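Local structure of putative cyclohexadienyl dehydrogenase and ADH prephenate dehydrogenase (Rhizobium meliloti, 4WJI) at the interface of chains A and B. The protein is a cyclohexadienyl dehydrogenase of tyrosine biosynthesis that binds NADP and tyrosine and probably oxidatively decarboxylates prephenate to 4-hydroxyphenylpyruvate. Numbering follows the deposited sequence. Chains: chain A/B, Putative cyclohexadienyl dehydrogenase and ADH prephenate dehydrogenase.

Contact 1: the interface of chains A and B. Residues chain A 256-257, 260, 264, 275-276; chain B 193-194, 196-197, 250.
Helix-on-helix packing in the dimerization domain of the prephenate dehydrogenase family brings A:Phe276, on helix 269-278, against B:Tyr196 on helix 177-203. The two rings stack face to face, their centroids 3.9 Å apart and their planes inclined by 21°. The overlap is offset: A:Phe276 CD1 stands over the centre of the tyrosine ring, whereas B:Tyr196 CD2 lies toward the rim of the phenylalanine ring. The phenylalanine CG is anti to its own carbonyl carbon (chi1 -59°), which directs the ring toward B:Tyr196, and the phenol end of the tyrosine packs against A:Phe276 CB. There a water takes over, 2.6 Å from the hydroxyl OH of B:Tyr196 and 2.8 Å from the backbone O of A:Phe276, tying the edge of the stack to the end of helix 269-278. An alanine in place of B:Tyr196 would probably leave a gap against the face of A:Phe276, free that ring to turn and deprive the water of its phenol partner.

B:Asn197 lays its carboxamide against the backbone of helix 243-265 at A:Asp256 and A:Leu257. Its CG is anti to the backbone N (chi1 -165°), and OD1 comes to 3.3 Å from A:Asp256 C; this is packing, since nitrogen and oxygen atoms of the two chains do not come within bonding distance here. A:Leu257 crosses the asparagine at about a right angle and sends CD1 on to B:Ile194 CD1, 3.9 Å away. Farther along the same helix, A:Leu260 touches B:Ile193 CG2 through CD2. A:Ile264 meets B:Ile193 tip to tip, CD1 to CD1 at 3.9 Å, and reaches the tip of B:Leu250 in the same manner.

The patch hides 309 Å² of protein surface in all. Helix 177-203 of chain B thus packs against helices 243-265 and 269-278 of chain A, and the two-fold axis repeats the contact with the chains exchanged.

Contact 2: the interface of chains A and B. Residues chain A 201-202, 205, 208, 213, 221; chain B 186-187, 249.
B:Ile186, on helix 177-203, packs against A:Ala202, A:Leu205 and A:Val208; chain A hides 64 Å² of its surface. Its CG1 is anti to the backbone N (chi1 -175°), and this carries the longer branch to A:Ala202, with CG1 at 3.6 Å from the alanine CB. The other branch, CG2, meets A:Leu205 CD1 at 3.8 Å and also faces A:Val208 CG1. The isoleucine and A:Leu205 slide past each other in opposite directions, so the leucine methyl touches both branches rather than one tip.

From helix 243-265, the selenomethionine B:Met249 crosses A:Leu205 obliquely. Its chain bends at chi2 (-57°), with SE 3.9 Å from A:Leu205 CD2 and CE at a like distance from CD1. The tips of the leucine fork therefore lie across both B:Ile186 and B:Met249, CD1 touching the two and CD2 the selenium.

B:Val187 turns to a different part of chain A. Its CG1 rests against the backbone of A:Val213, 3.6 Å from CA. Its carbonyl meets the start of helix 221-227. There A:Phe221 N donates a weak hydrogen bond to B:Val187 O, 3.0 Å long but bent to 121° at the hydrogen, and A:Phe221 CB also lies 3.3 Å from that same oxygen.

Contact 1: the interface of chains A and B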
# COMPACT_ATOMS: atom_id res chain seq x y z
N ASP A 256 -4.73 -7.42 -18.52
CA ASP A 256 -5.46 -6.20 -18.13
C ASP A 256 -4.57 -4.98 -18.23
O ASP A 256 -5.03 -3.91 -18.72
CB ASP A 256 -5.97 -6.36 -16.70
CG ASP A 256 -7.18 -7.31 -16.58
OD1 ASP A 256 -7.71 -7.84 -17.61
OD2 ASP A 256 -7.62 -7.57 -15.43
N LEU A 257 -3.28 -5.11 -17.87
CA LEU A 257 -2.39 -3.97 -17.96
C LEU A 257 -2.14 -3.57 -19.41
O LEU A 257 -2.03 -2.40 -19.71
CB LEU A 257 -1.07 -4.26 -17.24
CG LEU A 257 -0.17 -3.06 -17.03
CD1 LEU A 257 -0.85 -1.98 -16.17
CD2 LEU A 257 1.17 -3.43 -16.40
N LEU A 260 -5.06 -1.40 -20.30
CA LEU A 260 -4.93 -0.08 -19.68
C LEU A 260 -3.85 0.77 -20.37
O LEU A 260 -4.05 1.95 -20.62
CB LEU A 260 -4.64 -0.26 -18.18
CG LEU A 260 -4.72 0.93 -17.24
CD1 LEU A 260 -5.99 1.71 -17.44
CD2 LEU A 260 -4.65 0.38 -15.81
N ILE A 264 -4.29 4.46 -22.22
CA ILE A 264 -3.43 5.62 -22.01
C ILE A 264 -2.78 6.09 -23.34
O ILE A 264 -2.78 7.29 -23.67
CB ILE A 264 -2.36 5.33 -20.94
CG1 ILE A 264 -3.01 5.06 -19.58
CG2 ILE A 264 -1.41 6.50 -20.78
CD1 ILE A 264 -2.04 4.59 -18.50
N LEU A 275 -12.82 2.46 -15.43
CA LEU A 275 -12.02 1.55 -14.63
C LEU A 275 -11.83 2.12 -13.23
O LEU A 275 -12.00 1.40 -12.22
CB LEU A 275 -10.61 1.25 -15.18
CG LEU A 275 -9.64 0.47 -14.21
CD1 LEU A 275 -10.05 -0.96 -13.75
CD2 LEU A 275 -8.24 0.41 -14.80
N PHE A 276 -11.47 3.38 -13.15
CA PHE A 276 -11.14 3.99 -11.87
C PHE A 276 -12.37 4.15 -10.97
O PHE A 276 -12.27 4.12 -9.74
CB PHE A 276 -10.45 5.35 -12.08
CG PHE A 276 -9.17 5.29 -12.89
CD1 PHE A 276 -8.50 4.08 -13.15
CD2 PHE A 276 -8.63 6.47 -13.41
CE1 PHE A 276 -7.34 4.07 -13.89
CE2 PHE A 276 -7.46 6.45 -14.13
CZ PHE A 276 -6.82 5.26 -14.39
N ILE B 193 -1.59 3.59 -11.17
CA ILE B 193 -2.05 2.82 -12.32
C ILE B 193 -2.01 1.30 -12.04
O ILE B 193 -2.98 0.62 -12.33
CB ILE B 193 -1.21 3.16 -13.55
CG1 ILE B 193 -1.58 4.57 -14.02
CG2 ILE B 193 -1.38 2.12 -14.67
CD1 ILE B 193 -0.55 5.20 -14.96
N ILE B 194 -0.91 0.86 -11.42
CA ILE B 194 -0.75 -0.53 -11.09
C ILE B 194 -1.76 -0.97 -10.02
O ILE B 194 -2.30 -2.07 -10.09
CB ILE B 194 0.72 -0.82 -10.66
CG1 ILE B 194 1.71 -0.58 -11.82
CG2 ILE B 194 0.90 -2.22 -10.21
CD1 ILE B 194 1.43 -1.28 -13.11
N TYR B 196 -4.79 0.42 -9.53
CA TYR B 196 -6.08 0.31 -10.25
C TYR B 196 -6.14 -1.02 -11.03
O TYR B 196 -7.18 -1.69 -11.07
CB TYR B 196 -6.27 1.47 -11.21
CG TYR B 196 -6.73 2.76 -10.56
CD1 TYR B 196 -7.97 2.84 -9.94
CD2 TYR B 196 -5.96 3.95 -10.64
CE1 TYR B 196 -8.41 4.01 -9.37
CE2 TYR B 196 -6.42 5.14 -10.09
CZ TYR B 196 -7.65 5.18 -9.47
OH TYR B 196 -8.09 6.41 -8.95
N ASN B 197 -5.02 -1.39 -11.64
CA ASN B 197 -5.01 -2.57 -12.48
C ASN B 197 -5.20 -3.83 -11.65
O ASN B 197 -6.01 -4.70 -12.03
CB ASN B 197 -3.76 -2.69 -13.32
CG ASN B 197 -3.94 -3.70 -14.43
OD1 ASN B 197 -4.77 -3.49 -15.34
ND2 ASN B 197 -3.23 -4.80 -14.37
N LEU B 250 5.63 2.50 -17.65
CA LEU B 250 4.89 1.26 -17.85
C LEU B 250 5.71 0.26 -18.66
O LEU B 250 5.69 -0.94 -18.33
CB LEU B 250 3.54 1.47 -18.53
CG LEU B 250 2.40 1.94 -17.66
CD1 LEU B 250 1.26 2.41 -18.53
CD2 LEU B 250 1.90 0.82 -16.77
O HOH W 1 -10.64 6.16 -8.72

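Contact 2: the interface of chains A and B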
# COMPACT_ATOMS: atom_id res chain seq x y z
N THR A 201 11.82 -1.78 -10.43
CA THR A 201 11.79 -0.89 -11.57
C THR A 201 12.40 0.48 -11.23
O THR A 201 13.22 1.04 -12.01
CB THR A 201 10.36 -0.77 -12.17
OG1 THR A 201 9.90 -2.06 -12.54
CG2 THR A 201 10.33 0.13 -13.43
N ALA A 202 11.93 1.06 -10.13
CA ALA A 202 12.38 2.38 -9.71
C ALA A 202 13.89 2.41 -9.39
O ALA A 202 14.61 3.38 -9.70
CB ALA A 202 11.56 2.84 -8.51
N LEU A 205 16.47 2.90 -12.43
CA LEU A 205 16.50 4.11 -13.25
C LEU A 205 17.76 4.88 -13.00
O LEU A 205 18.32 4.83 -11.89
CB LEU A 205 15.31 5.01 -12.91
CG LEU A 205 13.92 4.40 -13.13
CD1 LEU A 205 12.85 5.28 -12.53
CD2 LEU A 205 13.64 4.17 -14.60
N VAL A 208 16.21 9.27 -12.80
CA VAL A 208 15.59 9.62 -11.53
C VAL A 208 16.49 8.97 -10.50
O VAL A 208 16.74 7.76 -10.58
CB VAL A 208 14.15 9.05 -11.48
CG1 VAL A 208 13.52 9.28 -10.11
CG2 VAL A 208 13.32 9.67 -12.61
N VAL A 213 13.48 9.27 -5.40
CA VAL A 213 12.47 8.26 -5.12
C VAL A 213 12.10 8.25 -3.62
O VAL A 213 10.93 8.20 -3.21
CB VAL A 213 12.93 6.88 -5.61
CG1 VAL A 213 11.95 5.82 -5.17
CG2 VAL A 213 13.05 6.86 -7.12
N PHE A 221 4.41 5.69 -3.85
CA PHE A 221 5.39 4.64 -3.92
C PHE A 221 5.61 4.00 -2.56
O PHE A 221 5.80 2.77 -2.50
CB PHE A 221 6.70 5.25 -4.40
CG PHE A 221 7.77 4.28 -4.76
CD1 PHE A 221 7.74 3.58 -5.94
CD2 PHE A 221 8.90 4.18 -3.95
CE1 PHE A 221 8.78 2.69 -6.25
CE2 PHE A 221 9.93 3.34 -4.27
CZ PHE A 221 9.87 2.60 -5.41
N ILE B 186 7.23 7.72 -11.96
CA ILE B 186 7.63 6.51 -11.23
C ILE B 186 7.19 6.51 -9.79
O ILE B 186 6.81 5.45 -9.30
CB ILE B 186 9.14 6.17 -11.42
CG1 ILE B 186 9.50 4.84 -10.75
CG2 ILE B 186 10.04 7.28 -10.92
CD1 ILE B 186 8.73 3.64 -11.31
N VAL B 187 7.31 7.65 -9.07
CA VAL B 187 7.01 7.63 -7.61
C VAL B 187 5.53 7.74 -7.32
O VAL B 187 5.10 7.45 -6.18
CB VAL B 187 7.73 8.71 -6.74
CG1 VAL B 187 9.24 8.52 -6.72
CG2 VAL B 187 7.34 10.12 -7.13
N MSE B 249 7.49 4.57 -18.17
CA MSE B 249 7.61 3.80 -16.93
C MSE B 249 6.82 2.50 -17.01
O MSE B 249 7.31 1.46 -16.48
CB MSE B 249 7.16 4.66 -15.74
CG MSE B 249 8.06 5.88 -15.54
SE MSE B 249 9.95 5.38 -15.28
CE MSE B 249 10.54 7.25 -15.03

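The C-alpha centres of contact 1 and contact 2 are about 17 Å apart. Both draw on helices 177-203 and 243-265 of chain B, at different positions: B:Leu250 belongs to contact 1 and its sequence neighbour B:Met249 to contact 2. Helix 177-203 supplies B:Ile193, B:Ile194, B:Tyr196 and B:Asn197 to contact 1, and B:Ile186 and B:Val187 to contact 2, where the same helix of chain A adds A:Thr201 and A:Ala202. With each repeated by the two-fold symmetry, these two patches, mainly apolar, join the chains along the long helices, consistent with a dimer held through the family's dimerization domain.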